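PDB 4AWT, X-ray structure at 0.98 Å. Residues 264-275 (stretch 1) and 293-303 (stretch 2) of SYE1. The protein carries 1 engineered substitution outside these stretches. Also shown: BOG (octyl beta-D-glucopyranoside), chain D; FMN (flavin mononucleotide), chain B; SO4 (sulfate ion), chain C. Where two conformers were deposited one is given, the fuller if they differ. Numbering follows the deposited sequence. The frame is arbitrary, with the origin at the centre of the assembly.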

# COMPACT_ATOMS: atom_id res chain seq x y z
N ILE A 264 8.41 -3.26 13.74
CA ILE A 264 7.75 -3.70 12.53
C ILE A 264 8.83 -4.29 11.58
O ILE A 264 9.97 -3.86 11.58
N VAL A 265 8.42 -5.25 10.78
CA VAL A 265 9.38 -6.01 9.98
C VAL A 265 9.92 -5.23 8.80
O VAL A 265 11.08 -5.45 8.39
N TYR A 266 9.14 -4.33 8.23
CA TYR A 266 9.64 -3.44 7.18
C TYR A 266 8.94 -2.12 7.25
O TYR A 266 7.77 -2.01 7.69
N LEU A 267 9.60 -1.13 6.69
CA LEU A 267 9.07 0.21 6.44
C LEU A 267 9.21 0.44 4.94
O LEU A 267 10.30 0.27 4.39
N HIS A 268 8.11 0.82 4.31
CA HIS A 268 8.03 1.00 2.86
C HIS A 268 7.73 2.47 2.58
O HIS A 268 6.72 2.99 3.04
N ILE A 269 8.64 3.11 1.86
CA ILE A 269 8.52 4.51 1.51
C ILE A 269 8.02 4.62 0.07
O ILE A 269 8.69 4.14 -0.86
N ALA A 270 6.86 5.26 -0.10
CA ALA A 270 6.32 5.55 -1.41
C ALA A 270 6.88 6.90 -1.84
O ALA A 270 6.44 7.97 -1.40
N GLU A 271 7.96 6.85 -2.62
CA GLU A 271 8.76 8.00 -2.97
C GLU A 271 8.20 8.83 -4.10
O GLU A 271 8.53 10.02 -4.24
N VAL A 272 7.38 8.22 -4.95
CA VAL A 272 6.68 8.87 -6.06
C VAL A 272 5.25 8.40 -6.02
O VAL A 272 5.02 7.21 -5.75
N ASP A 273 4.31 9.29 -6.32
CA ASP A 273 2.95 8.83 -6.56
C ASP A 273 2.52 9.47 -7.87
O ASP A 273 2.44 10.69 -8.03
N TRP A 274 2.38 8.60 -8.87
CA TRP A 274 2.08 8.98 -10.25
C TRP A 274 3.20 9.89 -10.78
O TRP A 274 4.32 9.40 -10.98
N ASP A 275 2.88 11.17 -11.03
CA ASP A 275 3.79 12.20 -11.52
C ASP A 275 4.35 13.06 -10.39
O ASP A 275 5.12 14.00 -10.66
N GLN A 293 15.45 0.54 11.77
CA GLN A 293 16.55 -0.38 11.51
C GLN A 293 16.14 -1.78 11.10
O GLN A 293 16.93 -2.71 11.10
N GLY A 294 14.92 -1.90 10.58
CA GLY A 294 14.45 -3.11 9.92
C GLY A 294 14.67 -3.06 8.43
O GLY A 294 15.57 -2.37 7.92
N VAL A 295 13.87 -3.79 7.69
CA VAL A 295 14.00 -3.81 6.22
C VAL A 295 13.34 -2.56 5.66
O VAL A 295 12.19 -2.26 5.93
N LEU A 296 14.12 -1.81 4.85
CA LEU A 296 13.64 -0.57 4.28
C LEU A 296 13.41 -0.76 2.79
O LEU A 296 14.31 -1.17 2.04
N ILE A 297 12.19 -0.48 2.35
CA ILE A 297 11.75 -0.64 0.98
C ILE A 297 11.43 0.73 0.42
O ILE A 297 10.74 1.50 1.09
N TYR A 298 11.89 1.04 -0.79
CA TYR A 298 11.48 2.25 -1.51
C TYR A 298 10.84 1.84 -2.83
O TYR A 298 11.30 0.91 -3.47
N ALA A 299 9.86 2.64 -3.25
CA ALA A 299 9.29 2.50 -4.58
C ALA A 299 9.02 3.89 -5.15
O ALA A 299 8.63 4.80 -4.41
N GLY A 300 9.20 4.03 -6.45
CA GLY A 300 8.85 5.25 -7.17
C GLY A 300 9.93 5.57 -8.20
O GLY A 300 11.00 6.03 -7.86
N ARG A 301 9.57 5.30 -9.46
CA ARG A 301 10.44 5.63 -10.60
C ARG A 301 11.82 4.96 -10.52
O ARG A 301 12.78 5.49 -11.08
N TYR A 302 11.92 3.81 -9.91
CA TYR A 302 13.18 3.08 -9.96
C TYR A 302 13.28 2.31 -11.27
O TYR A 302 12.33 1.79 -11.83
N ASN A 303 14.53 2.22 -11.75
CA ASN A 303 14.98 1.31 -12.79
C ASN A 303 16.10 0.47 -12.20
O ASN A 303 16.40 0.55 -11.01

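What satisfies the backbone donors and acceptors between the two strands? Residues 266-270 and 295-299 run parallel, so each odd-numbered residue of the first strand bonds to two residues of the second. Leu267 N donates to Val295 O at 2.9 Å, and Leu267 O accepts from Ile297 N at 2.9 Å. Ile269 repeats the pattern, its N reaching Ile297 O at 2.8 Å and its O receiving Ala299 N at 3.1 Å. The ladder starts with a weak bond, Val295 N to Val265 O at 3.3 Å, and ends with Glu271 N to Ala299 O at 2.8 Å. Just beyond, Val272 N is buried without a partner: its distance to Ala299 O is 3.7 Å.

How do the side chains fill the two faces of this sheet? Tyr266, His268, Val295, Ile297 and the alanines Ala270 and Ala299 share one face. Ile297 (chi1 m, chi2 t) works under both rings: its CD1 lies over the face of Tyr266 (chi1 p), 3.6 Å from Tyr266 CD1, and its CG2 lies over the face of His268 (chi1 t), 3.7 Å from His268 CD2. Ala299 CB meets the imidazole edge, 3.8 Å from His268 NE2. Tyr266 OH and His268 ND1 are hydrogen-bonded elsewhere in the structure. On the other face, Ile269 (m, m) lays its CB over the Tyr298 ring (chi1 m), with Ile269 CG2 3.7 Å from Tyr298 CE2. Leu267 and Leu296, both t, p, meet at 4.1 Å between Leu267 CB and Leu296 CD1.

Which partner does the Glu271 carboxylate find? Its CA-to-CB bond points toward the second stretch, and an extended side chain (chi1 t, chi2 t) carries OE1 to Tyr302. Tyr302 OH donates to Glu271 OE1 at 2.6 Å, a short bond that ties the two loops together beyond the strands; OE2 is satisfied elsewhere in the structure.

What closes the contact where the strands end, and what do the bound groups add? Val272 CB (chi1 t) packs 3.6 Å from Gly300 CA, and a CB on Gly300 would clash with Val272 N. After this glycine, Arg301 N donates to FMN O2P at 2.8 Å, while its guanidinium holds the sulfate through Arg301 NH1 to SO4 O3 at 2.9 Å and Arg301 NH2 to SO4 O2 at 2.8 Å. Octyl glucoside bridges neighbours in the first stretch: Trp274 NE1 donates to BOG O5 at 2.8 Å, and BOG O6 donates to Asp273 OD2 at 2.6 Å.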

# COMPACT_ATOMS: atom_id res chain seq x y z
CB ILE A 264 6.94 -2.61 11.84
CG1 ILE A 264 7.76 -1.47 11.30
CG2 ILE A 264 5.81 -2.11 12.78
CD1 ILE A 264 7.02 -0.52 10.39
CB VAL A 265 8.77 -7.37 9.56
CG1 VAL A 265 7.80 -7.27 8.40
CG2 VAL A 265 9.85 -8.36 9.26
CB TYR A 266 9.54 -4.08 5.81
CG TYR A 266 8.20 -4.22 5.12
CD1 TYR A 266 7.50 -3.12 4.63
CD2 TYR A 266 7.66 -5.46 4.87
CE1 TYR A 266 6.32 -3.25 3.96
CE2 TYR A 266 6.52 -5.63 4.13
CZ TYR A 266 5.83 -4.54 3.66
OH TYR A 266 4.72 -4.71 2.90
CB LEU A 267 9.84 1.27 7.23
CG LEU A 267 9.44 2.70 6.98
CD1 LEU A 267 8.00 2.96 7.27
CD2 LEU A 267 10.33 3.64 7.81
CB HIS A 268 6.94 0.06 2.35
CG HIS A 268 6.74 -0.00 0.87
ND1 HIS A 268 5.83 -0.88 0.33
CD2 HIS A 268 7.32 0.61 -0.19
CE1 HIS A 268 5.92 -0.77 -0.99
NE2 HIS A 268 6.79 0.13 -1.37
CB ILE A 269 9.84 5.26 1.69
CG1 ILE A 269 10.38 5.11 3.11
CG2 ILE A 269 9.70 6.71 1.26
CD1 ILE A 269 9.50 5.65 4.21
CB ALA A 270 4.81 5.58 -1.36
CB GLU A 271 10.19 7.47 -3.30
CG GLU A 271 11.24 8.49 -3.57
CD GLU A 271 12.62 7.90 -3.69
OE1 GLU A 271 12.76 6.67 -3.45
OE2 GLU A 271 13.54 8.65 -4.01
CB VAL A 272 7.32 8.49 -7.41
CG1 VAL A 272 6.52 9.07 -8.58
CG2 VAL A 272 8.78 8.91 -7.47
CB ASP A 273 2.03 9.19 -5.41
CG ASP A 273 0.79 8.36 -5.33
OD1 ASP A 273 0.86 7.15 -5.59
OD2 ASP A 273 -0.27 8.93 -4.93
CB TRP A 274 0.69 9.53 -10.40
CG TRP A 274 -0.32 8.47 -10.11
CD1 TRP A 274 -1.05 8.33 -8.98
CD2 TRP A 274 -0.66 7.39 -10.96
NE1 TRP A 274 -1.84 7.24 -9.08
CE2 TRP A 274 -1.64 6.64 -10.27
CE3 TRP A 274 -0.28 6.96 -12.22
CZ2 TRP A 274 -2.22 5.50 -10.81
CZ3 TRP A 274 -0.90 5.81 -12.73
CH2 TRP A 274 -1.85 5.12 -12.01
CB ASP A 275 3.08 13.13 -12.53
CG ASP A 275 1.74 13.69 -12.11
OD1 ASP A 275 1.09 13.21 -11.12
OD2 ASP A 275 1.31 14.65 -12.84
CB GLN A 293 17.44 -0.40 12.74
CG GLN A 293 17.79 1.05 13.13
CD GLN A 293 19.05 1.21 13.93
OE1 GLN A 293 19.59 2.33 14.01
NE2 GLN A 293 19.54 0.11 14.53
CB VAL A 295 13.35 -5.09 5.65
CG1 VAL A 295 13.26 -5.02 4.14
CG2 VAL A 295 14.16 -6.30 6.10
CB LEU A 296 14.69 0.46 4.70
CG LEU A 296 14.41 1.92 4.40
CD1 LEU A 296 13.06 2.36 4.95
CD2 LEU A 296 15.51 2.80 5.00
CB ILE A 297 10.50 -1.54 0.89
CG1 ILE A 297 10.66 -2.82 1.69
CG2 ILE A 297 10.14 -1.77 -0.56
CD1 ILE A 297 9.48 -3.76 1.65
CB TYR A 298 12.65 3.18 -1.81
CG TYR A 298 13.13 3.98 -0.63
CD1 TYR A 298 13.91 3.43 0.37
CD2 TYR A 298 12.81 5.31 -0.52
CE1 TYR A 298 14.37 4.18 1.42
CE2 TYR A 298 13.24 6.07 0.57
CZ TYR A 298 14.03 5.49 1.54
OH TYR A 298 14.47 6.29 2.54
CB ALA A 299 7.98 1.73 -4.58
CB ARG A 301 10.55 7.11 -10.90
CG ARG A 301 9.23 7.73 -11.31
CD ARG A 301 8.63 7.13 -12.55
NE ARG A 301 7.58 7.99 -13.12
CZ ARG A 301 6.70 7.60 -14.03
NH1 ARG A 301 6.65 6.38 -14.48
NH2 ARG A 301 5.83 8.51 -14.46
CB TYR A 302 13.35 2.11 -8.78
CG TYR A 302 13.69 2.87 -7.53
CD1 TYR A 302 12.72 3.44 -6.71
CD2 TYR A 302 15.02 3.11 -7.18
CE1 TYR A 302 13.04 4.19 -5.62
CE2 TYR A 302 15.35 3.84 -6.06
CZ TYR A 302 14.37 4.40 -5.29
OH TYR A 302 14.72 5.15 -4.18
CB ASN A 303 15.39 2.09 -14.04
CG ASN A 303 16.52 3.04 -13.78
OD1 ASN A 303 17.21 2.94 -12.78
ND2 ASN A 303 16.78 3.99 -14.66
C1 BOG D . -5.22 5.90 -7.97
O1 BOG D . -5.24 6.17 -9.35
C2 BOG D . -5.36 4.45 -7.67
O2 BOG D . -6.62 3.95 -8.07
C3 BOG D . -5.23 4.14 -6.17
O3 BOG D . -5.14 2.76 -5.96
C4 BOG D . -3.91 4.74 -5.69
O4 BOG D . -3.80 4.54 -4.32
C5 BOG D . -3.78 6.22 -6.05
O5 BOG D . -3.91 6.30 -7.45
C6 BOG D . -2.46 6.80 -5.61
O6 BOG D . -2.52 8.18 -5.92
C1' BOG D . -5.67 7.47 -9.69
C2' BOG D . -5.87 7.71 -11.18
C3' BOG D . -4.73 7.22 -12.04
C4' BOG D . -4.57 7.71 -13.47
C5' BOG D . -4.63 6.48 -14.38
C6' BOG D . -5.91 6.48 -15.22
C7' BOG D . -5.97 5.22 -16.11
C8' BOG D . -6.91 5.56 -17.26
N1 FMN B . 0.04 2.27 -3.79
C2 FMN B . -0.47 1.73 -2.69
O2 FMN B . 0.09 1.84 -1.57
N3 FMN B . -1.66 1.01 -2.75
C4 FMN B . -2.36 0.81 -3.93
O4 FMN B . -3.37 0.06 -3.92
C4A FMN B . -1.87 1.48 -5.05
N5 FMN B . -2.56 1.42 -6.26
C5A FMN B . -1.83 1.73 -7.44
C6 FMN B . -2.37 1.44 -8.67
C7 FMN B . -1.66 1.70 -9.88
C7M FMN B . -2.27 1.24 -11.18
C8 FMN B . -0.45 2.31 -9.79
C8M FMN B . 0.39 2.59 -11.02
C9 FMN B . 0.11 2.62 -8.53
C9A FMN B . -0.57 2.33 -7.35
N10 FMN B . 0.01 2.59 -6.09
C10 FMN B . -0.61 2.11 -4.95
C1' FMN B . 1.35 3.16 -6.02
C2' FMN B . 2.47 2.15 -6.34
O2' FMN B . 2.58 1.18 -5.31
C3' FMN B . 3.83 2.80 -6.46
O3' FMN B . 4.28 3.34 -5.23
C4' FMN B . 3.93 3.89 -7.55
O4' FMN B . 3.31 3.49 -8.76
C5' FMN B . 5.35 4.37 -7.76
O5' FMN B . 6.19 3.30 -8.24
P FMN B . 6.52 3.19 -9.82
O1P FMN B . 5.22 2.83 -10.50
O2P FMN B . 7.04 4.54 -10.27
O3P FMN B . 7.54 2.09 -9.88
S SO4 C . 3.30 6.60 -16.56
O1 SO4 C . 2.26 6.62 -15.43
O2 SO4 C . 4.03 7.82 -16.53
O3 SO4 C . 4.44 5.63 -16.12
O4 SO4 C . 2.85 6.02 -17.80